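Local coordinates for protein aspartokinase (Clostridium acetobutylicum, PDB 3TVI) that probably phosphorylates the beta-carboxyl group of L-aspartate with ATP, the first step toward threonine, methionine and lysine, and carries ACT domains that bind lysine, at residues K34-P38 with C163-P169; F20-K24 with I123-L128. One frame throughout, in Å; residues are numbered along the deposited sequence.

Interaction 1 of 2, residues K34-P38 with C163-P169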
ATOM      1  N   LYS B  34     -40.732 -18.546  14.266  1.00 60.09           N
ATOM      2  CA  LYS B  34     -41.073 -19.929  13.966  1.00 60.90           C
ATOM      3  C   LYS B  34     -39.887 -20.898  14.124  1.00 59.64           C
ATOM      4  O   LYS B  34     -40.057 -22.002  14.633  1.00 58.92           O
ATOM      5  CB  LYS B  34     -41.672 -20.007  12.552  1.00 63.19           C
ATOM      6  CG  LYS B  34     -42.976 -19.219  12.411  1.00 65.49           C
ATOM      7  CD  LYS B  34     -43.724 -19.517  11.117  1.00 67.79           C
ATOM      8  CE  LYS B  34     -45.139 -20.068  11.363  1.00 71.43           C
ATOM      9  NZ  LYS B  34     -46.070 -19.195  12.152  1.00 73.61           N
ATOM     10  N   TYR B  35     -38.687 -20.485  13.720  1.00 59.06           N
ATOM     11  CA  TYR B  35     -37.531 -21.397  13.695  1.00 57.86           C
ATOM     12  C   TYR B  35     -36.381 -20.983  14.617  1.00 56.36           C
ATOM     13  O   TYR B  35     -35.995 -19.824  14.656  1.00 58.09           O
ATOM     14  CB  TYR B  35     -37.085 -21.592  12.245  1.00 57.56           C
ATOM     15  CG  TYR B  35     -38.269 -22.006  11.420  1.00 58.69           C
ATOM     16  CD1 TYR B  35     -38.938 -23.186  11.701  1.00 59.96           C
ATOM     17  CD2 TYR B  35     -38.774 -21.189  10.418  1.00 60.26           C
ATOM     18  CE1 TYR B  35     -40.058 -23.565  10.984  1.00 62.09           C
ATOM     19  CE2 TYR B  35     -39.896 -21.558   9.691  1.00 62.27           C
ATOM     20  CZ  TYR B  35     -40.532 -22.746   9.985  1.00 63.21           C
ATOM     21  OH  TYR B  35     -41.641 -23.127   9.286  1.00 66.02           O
ATOM     22  N   ILE B  36     -35.854 -21.952  15.360  1.00 55.46           N
ATOM     23  CA  ILE B  36     -34.930 -21.697  16.459  1.00 55.44           C
ATOM     24  C   ILE B  36     -33.646 -22.509  16.318  1.00 55.05           C
ATOM     25  O   ILE B  36     -33.689 -23.738  16.219  1.00 56.87           O
ATOM     26  CB  ILE B  36     -35.570 -22.059  17.817  1.00 56.36           C
ATOM     27  CG1 ILE B  36     -36.820 -21.210  18.073  1.00 57.87           C
ATOM     28  CG2 ILE B  36     -34.571 -21.868  18.955  1.00 55.46           C
ATOM     29  CD1 ILE B  36     -38.058 -21.684  17.342  1.00 59.42           C
ATOM     30  N   ILE B  37     -32.506 -21.826  16.333  1.00 52.86           N
ATOM     31  CA  ILE B  37     -31.221 -22.479  16.183  1.00 52.31           C
ATOM     32  C   ILE B  37     -30.364 -22.201  17.417  1.00 52.61           C
ATOM     33  O   ILE B  37     -30.020 -21.049  17.671  1.00 52.89           O
ATOM     34  CB  ILE B  37     -30.495 -21.965  14.937  1.00 52.23           C
ATOM     35  CG1 ILE B  37     -31.252 -22.375  13.673  1.00 53.03           C
ATOM     36  CG2 ILE B  37     -29.082 -22.519  14.887  1.00 52.25           C
ATOM     37  CD1 ILE B  37     -32.601 -21.711  13.492  1.00 53.56           C
ATOM     38  N   PRO B  38     -30.027 -23.252  18.197  1.00 52.51           N
ATOM     39  CA  PRO B  38     -29.252 -23.099  19.429  1.00 52.02           C
ATOM     40  C   PRO B  38     -27.771 -23.404  19.307  1.00 51.27           C
ATOM     41  O   PRO B  38     -27.372 -24.275  18.539  1.00 50.65           O
ATOM     42  CB  PRO B  38     -29.873 -24.149  20.342  1.00 52.39           C
ATOM     43  CG  PRO B  38     -30.214 -25.251  19.406  1.00 52.56           C
ATOM     44  CD  PRO B  38     -30.608 -24.603  18.105  1.00 52.66           C
ATOM     45  N   CYS B 163     -43.111 -27.231   8.978  1.00 73.60           N
ATOM     46  CA  CYS B 163     -43.469 -27.187  10.399  1.00 73.03           C
ATOM     47  C   CYS B 163     -43.912 -25.784  10.760  1.00 71.80           C
ATOM     48  O   CYS B 163     -43.392 -24.810  10.219  1.00 71.15           O
ATOM     49  CB  CYS B 163     -42.286 -27.561  11.292  1.00 73.36           C
ATOM     50  SG  CYS B 163     -41.767 -29.291  11.220  1.00 76.41           S
ATOM     51  N   ASN B 164     -44.866 -25.698  11.682  1.00 70.90           N
ATOM     52  CA  ASN B 164     -45.309 -24.433  12.252  1.00 70.79           C
ATOM     53  C   ASN B 164     -44.174 -23.811  13.078  1.00 68.39           C
ATOM     54  O   ASN B 164     -43.774 -22.674  12.856  1.00 67.56           O
ATOM     55  CB  ASN B 164     -46.552 -24.672  13.118  1.00 72.29           C
ATOM     56  CG  ASN B 164     -47.257 -23.389  13.527  1.00 74.88           C
ATOM     57  OD1 ASN B 164     -46.737 -22.283  13.341  1.00 76.93           O
ATOM     58  ND2 ASN B 164     -48.458 -23.532  14.090  1.00 75.89           N
ATOM     59  N   LYS B 165     -43.647 -24.588  14.013  1.00 67.12           N
ATOM     60  CA  LYS B 165     -42.564 -24.156  14.885  1.00 65.03           C
ATOM     61  C   LYS B 165     -41.561 -25.304  14.963  1.00 61.51           C
ATOM     62  O   LYS B 165     -41.952 -26.440  15.233  1.00 62.16           O
ATOM     63  CB  LYS B 165     -43.117 -23.812  16.279  1.00 66.89           C
ATOM     64  CG  LYS B 165     -42.160 -23.035  17.176  1.00 68.19           C
ATOM     65  CD  LYS B 165     -42.571 -23.039  18.647  1.00 70.30           C
ATOM     66  CE  LYS B 165     -43.574 -21.943  18.984  1.00 73.01           C
ATOM     67  NZ  LYS B 165     -43.875 -21.896  20.449  1.00 73.66           N
ATOM     68  N   ALA B 166     -40.284 -25.020  14.722  1.00 57.65           N
ATOM     69  CA  ALA B 166     -39.278 -26.071  14.673  1.00 56.19           C
ATOM     70  C   ALA B 166     -37.929 -25.633  15.241  1.00 55.48           C
ATOM     71  O   ALA B 166     -37.440 -24.550  14.910  1.00 55.34           O
ATOM     72  CB  ALA B 166     -39.112 -26.550  13.242  1.00 55.07           C
ATOM     73  N   VAL B 167     -37.337 -26.474  16.098  1.00 54.36           N
ATOM     74  CA  VAL B 167     -35.957 -26.274  16.557  1.00 53.06           C
ATOM     75  C   VAL B 167     -35.040 -27.050  15.637  1.00 53.32           C
ATOM     76  O   VAL B 167     -35.379 -28.153  15.218  1.00 53.38           O
ATOM     77  CB  VAL B 167     -35.696 -26.802  17.979  1.00 52.20           C
ATOM     78  CG1 VAL B 167     -34.219 -26.674  18.324  1.00 50.52           C
ATOM     79  CG2 VAL B 167     -36.550 -26.076  19.008  1.00 53.08           C
ATOM     80  N   ILE B 168     -33.884 -26.466  15.333  1.00 53.91           N
ATOM     81  CA  ILE B 168     -32.897 -27.071  14.439  1.00 54.55           C
ATOM     82  C   ILE B 168     -31.521 -26.823  15.020  1.00 55.15           C
ATOM     83  O   ILE B 168     -31.066 -25.676  15.026  1.00 54.74           O
ATOM     84  CB  ILE B 168     -32.914 -26.433  13.036  1.00 54.29           C
ATOM     85  CG1 ILE B 168     -34.348 -26.323  12.514  1.00 55.39           C
ATOM     86  CG2 ILE B 168     -32.041 -27.243  12.094  1.00 53.35           C
ATOM     87  CD1 ILE B 168     -34.462 -25.648  11.168  1.00 56.88           C
ATOM     88  N   PRO B 169     -30.842 -27.887  15.491  1.00 56.05           N
ATOM     89  CA  PRO B 169     -29.580 -27.697  16.197  1.00 55.89           C
ATOM     90  C   PRO B 169     -28.550 -27.130  15.245  1.00 56.71           C
ATOM     91  O   PRO B 169     -28.753 -27.161  14.031  1.00 58.57           O
ATOM     92  CB  PRO B 169     -29.217 -29.103  16.663  1.00 56.00           C
ATOM     93  CG  PRO B 169     -29.809 -29.988  15.629  1.00 56.67           C
ATOM     94  CD  PRO B 169     -31.041 -29.293  15.106  1.00 56.64           C
TER
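Y35 and A166 form a parallel bridge in the mixed, mostly parallel beta-sheet of the amino acid kinase fold, where strand 33-38 lies beside strand 166-167. The methyl of A166 meets the Y35 ring at its edge, near the ring plane, with A166 CB 3.7 Å from Y35 CD1. The phenol then reaches back along the neighbouring chain. Y35 OH donates to C163 O at 2.6 Å, nearly in line with the carbonyl (C=O...donor angle 163°). Y35 chi1 of -53° sets CG beside the backbone N and sends the ring back toward K34, whose CB lies over the centre of one ring face. The ring is thus covered on that face, edged by A166 and tied at its hydroxyl. The K34 chain continues past N164 O and bends at chi3 and chi4. K34 NZ makes a weak hydrogen bond of 3.4 Å to N164 OD1.

The next pair points to the other face of the sheet. I36 CB lies 4.3 Å from V167 CG2, and helix 109-127 covers this face. V167 CG1, anti to its own N, turns toward the P38 ring and comes 4.2 Å from P38 CD. Y35, I37 and I168 instead meet helix 187-199.

Between the two faces the backbones bond in parallel fashion. A166 N donates to K34 O at 3.0 Å, and I36 N to A166 O at 3.1 Å. I36 O accepts I168 N at 2.9 Å and also receives the CA-H of V167.

Interaction 2 of 2, residues F20-K24 with I123-L128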
ATOM      1  N   PHE B  20     -32.425 -19.747  29.447  1.00 49.89           N
ATOM      2  CA  PHE B  20     -33.449 -20.471  28.705  1.00 49.24           C
ATOM      3  C   PHE B  20     -34.824 -19.835  28.896  1.00 49.76           C
ATOM      4  O   PHE B  20     -35.604 -19.748  27.950  1.00 50.70           O
ATOM      5  CB  PHE B  20     -33.528 -21.922  29.154  1.00 49.29           C
ATOM      6  CG  PHE B  20     -32.525 -22.830  28.507  1.00 48.17           C
ATOM      7  CD1 PHE B  20     -32.927 -23.774  27.574  1.00 47.49           C
ATOM      8  CD2 PHE B  20     -31.199 -22.782  28.869  1.00 47.99           C
ATOM      9  CE1 PHE B  20     -32.022 -24.638  27.003  1.00 46.36           C
ATOM     10  CE2 PHE B  20     -30.285 -23.644  28.305  1.00 47.58           C
ATOM     11  CZ  PHE B  20     -30.695 -24.573  27.369  1.00 46.77           C
ATOM     12  N   LYS B  21     -35.135 -19.400  30.114  1.00 50.04           N
ATOM     13  CA  LYS B  21     -36.411 -18.732  30.346  1.00 50.19           C
ATOM     14  C   LYS B  21     -36.462 -17.478  29.505  1.00 49.24           C
ATOM     15  O   LYS B  21     -37.510 -17.143  28.971  1.00 49.86           O
ATOM     16  CB  LYS B  21     -36.621 -18.392  31.816  1.00 51.58           C
ATOM     17  CG  LYS B  21     -36.686 -19.620  32.707  1.00 52.59           C
ATOM     18  CD  LYS B  21     -37.124 -19.284  34.122  1.00 54.21           C
ATOM     19  CE  LYS B  21     -37.156 -20.530  34.977  1.00 54.62           C
ATOM     20  NZ  LYS B  21     -37.892 -20.294  36.245  1.00 57.13           N
ATOM     21  N   LYS B  22     -35.324 -16.800  29.363  1.00 47.91           N
ATOM     22  CA  LYS B  22     -35.258 -15.592  28.535  1.00 46.95           C
ATOM     23  C   LYS B  22     -35.545 -15.968  27.098  1.00 45.48           C
ATOM     24  O   LYS B  22     -36.272 -15.260  26.412  1.00 45.77           O
ATOM     25  CB  LYS B  22     -33.904 -14.872  28.649  1.00 46.03           C
ATOM     26  CG  LYS B  22     -33.492 -14.606  30.081  1.00 46.77           C
ATOM     27  CD  LYS B  22     -32.365 -13.600  30.217  1.00 46.59           C
ATOM     28  CE  LYS B  22     -32.069 -13.333  31.686  1.00 47.47           C
ATOM     29  NZ  LYS B  22     -30.616 -13.223  31.974  1.00 47.21           N
ATOM     30  N   VAL B  23     -35.000 -17.098  26.661  1.00 44.09           N
ATOM     31  CA  VAL B  23     -35.222 -17.555  25.302  1.00 43.52           C
ATOM     32  C   VAL B  23     -36.694 -17.896  25.083  1.00 44.46           C
ATOM     33  O   VAL B  23     -37.294 -17.471  24.091  1.00 45.11           O
ATOM     34  CB  VAL B  23     -34.346 -18.762  24.923  1.00 42.13           C
ATOM     35  CG1 VAL B  23     -34.687 -19.205  23.515  1.00 41.49           C
ATOM     36  CG2 VAL B  23     -32.867 -18.415  25.022  1.00 41.13           C
ATOM     37  N   LYS B  24     -37.294 -18.633  26.009  1.00 45.18           N
ATOM     38  CA  LYS B  24     -38.726 -18.915  25.894  1.00 46.14           C
ATOM     39  C   LYS B  24     -39.506 -17.596  25.813  1.00 46.95           C
ATOM     40  O   LYS B  24     -40.381 -17.431  24.976  1.00 47.24           O
ATOM     41  CB  LYS B  24     -39.222 -19.788  27.046  1.00 46.42           C
ATOM     42  CG  LYS B  24     -40.710 -20.080  26.961  1.00 47.65           C
ATOM     43  CD  LYS B  24     -41.128 -21.241  27.857  1.00 48.30           C
ATOM     44  CE  LYS B  24     -42.408 -21.910  27.373  1.00 48.55           C
ATOM     45  NZ  LYS B  24     -43.534 -20.944  27.293  1.00 49.48           N
ATOM     46  N   ILE B 123     -33.756 -30.426  23.960  1.00 48.41           N
ATOM     47  CA  ILE B 123     -34.333 -29.801  25.148  1.00 48.74           C
ATOM     48  C   ILE B 123     -35.261 -28.663  24.753  1.00 50.04           C
ATOM     49  O   ILE B 123     -36.379 -28.556  25.258  1.00 50.90           O
ATOM     50  CB  ILE B 123     -33.245 -29.224  26.073  1.00 47.72           C
ATOM     51  CG1 ILE B 123     -32.426 -30.342  26.704  1.00 47.35           C
ATOM     52  CG2 ILE B 123     -33.862 -28.370  27.169  1.00 47.73           C
ATOM     53  CD1 ILE B 123     -31.237 -29.837  27.483  1.00 47.17           C
ATOM     54  N   LEU B 124     -34.778 -27.808  23.858  1.00 50.92           N
ATOM     55  CA  LEU B 124     -35.544 -26.654  23.412  1.00 52.32           C
ATOM     56  C   LEU B 124     -36.793 -27.030  22.638  1.00 52.94           C
ATOM     57  O   LEU B 124     -37.796 -26.343  22.738  1.00 55.19           O
ATOM     58  CB  LEU B 124     -34.695 -25.727  22.539  1.00 53.10           C
ATOM     59  CG  LEU B 124     -33.866 -24.644  23.230  1.00 53.93           C
ATOM     60  CD1 LEU B 124     -33.821 -23.390  22.355  1.00 53.12           C
ATOM     61  CD2 LEU B 124     -34.424 -24.305  24.609  1.00 54.95           C
ATOM     62  N   ALA B 125     -36.738 -28.097  21.855  1.00 52.78           N
ATOM     63  CA  ALA B 125     -37.920 -28.526  21.120  1.00 54.00           C
ATOM     64  C   ALA B 125     -39.035 -28.861  22.114  1.00 55.25           C
ATOM     65  O   ALA B 125     -40.201 -28.531  21.893  1.00 56.32           O
ATOM     66  CB  ALA B 125     -37.608 -29.720  20.225  1.00 53.05           C
ATOM     67  N   LYS B 126     -38.666 -29.494  23.222  1.00 55.77           N
ATOM     68  CA  LYS B 126     -39.642 -29.847  24.242  1.00 56.96           C
ATOM     69  C   LYS B 126     -40.095 -28.593  24.953  1.00 56.56           C
ATOM     70  O   LYS B 126     -41.289 -28.324  25.037  1.00 58.29           O
ATOM     71  CB  LYS B 126     -39.052 -30.837  25.250  1.00 57.72           C
ATOM     72  CG  LYS B 126     -40.089 -31.562  26.088  1.00 59.09           C
ATOM     73  CD  LYS B 126     -40.885 -32.569  25.270  1.00 60.10           C
ATOM     74  CE  LYS B 126     -42.244 -32.847  25.904  1.00 62.95           C
ATOM     75  NZ  LYS B 126     -43.211 -33.459  24.946  1.00 64.64           N
ATOM     76  N   TYR B 127     -39.127 -27.816  25.423  1.00 54.92           N
ATOM     77  CA  TYR B 127     -39.385 -26.653  26.266  1.00 54.61           C
ATOM     78  C   TYR B 127     -40.194 -25.579  25.572  1.00 54.71           C
ATOM     79  O   TYR B 127     -40.965 -24.862  26.225  1.00 55.38           O
ATOM     80  CB  TYR B 127     -38.061 -26.059  26.728  1.00 53.91           C
ATOM     81  CG  TYR B 127     -38.171 -24.916  27.714  1.00 53.73           C
ATOM     82  CD1 TYR B 127     -37.535 -23.710  27.474  1.00 53.93           C
ATOM     83  CD2 TYR B 127     -38.878 -25.050  28.890  1.00 54.11           C
ATOM     84  CE1 TYR B 127     -37.608 -22.669  28.379  1.00 54.66           C
ATOM     85  CE2 TYR B 127     -38.963 -24.014  29.798  1.00 54.91           C
ATOM     86  CZ  TYR B 127     -38.327 -22.829  29.537  1.00 55.15           C
ATOM     87  OH  TYR B 127     -38.405 -21.794  30.434  1.00 56.88           O
ATOM     88  N   LEU B 128     -40.010 -25.469  24.258  1.00 54.36           N
ATOM     89  CA  LEU B 128     -40.704 -24.464  23.445  1.00 55.50           C
ATOM     90  C   LEU B 128     -41.815 -25.083  22.611  1.00 56.80           C
ATOM     91  O   LEU B 128     -42.390 -24.415  21.749  1.00 58.13           O
ATOM     92  CB  LEU B 128     -39.718 -23.746  22.517  1.00 54.12           C
ATOM     93  CG  LEU B 128     -38.515 -23.109  23.214  1.00 53.44           C
ATOM     94  CD1 LEU B 128     -37.488 -22.617  22.202  1.00 52.10           C
ATOM     95  CD2 LEU B 128     -38.978 -21.984  24.125  1.00 53.88           C
TER
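F20 O is met by two groups. K24 N, one turn on in the same helix, donates to F20 O at 2.8 Å. From the other helix the Y127 ring brings its edge up in plane, with Y127 CE1 3.6 Å from F20 O. Y127 has CG anti to the backbone N (chi1 -175°), which carries the ring across toward helix 17-28.

K24 lies over one face of this ring. K24 CD is 4.0 Å from the centroid of the Y127 ring and 25° off its normal, shifted toward the rim, a CH-pi contact. CE goes on to pass Y127 O. The chain then bends at chi4, and NZ forms a salt bridge with D28, so its charge is held within its own helix. K21 crosses the phenol at about a right angle, with K21 CG 3.6 Å from Y127 OH. L128 slides past K24 in the opposite direction and sets L128 CD2 3.7 Å from K24 CB.

Deeper in, the contact is purely apolar. The F20 ring meets L124 obliquely, with F20 CD1 3.4 Å from L124 CD2, and I123 CG2 comes near CE1 of the same ring. V23 CG1 approaches L124 CD1. I82 of helix 69-85 also packs on F20.

The axes of helix segments 20-24 and 123-127 come no closer than 11.4 Å and cross at -53°. Side chains span most of the distance, some ending against backbone atoms. This is helix-to-helix packing in one outer layer of the alpha/beta/alpha amino acid kinase fold. Helix 17-28 is the connecting helix of the beta-alpha-beta unit joining strands 5-9 and 33-38.

Both interactions belong to the amino acid kinase region and lie side by side, their centres about 11 Å apart. Interaction 1 builds the sheet itself. Interaction 2 joins two helices that lie against it. The first depends on backbone hydrogen bonds; the second has none across it and relies on apolar and CH-pi contacts. Both are largely buried, with lysines at their margins. They meet directly: I36 CG2 and V167 CG2 of interaction 1 pack on L124 of interaction 2, and V167 also touches A125. K165 NZ probably hydrogen-bonds L128 O, just after the helix. Helix 17-28 leads in the chain to strand 33-38.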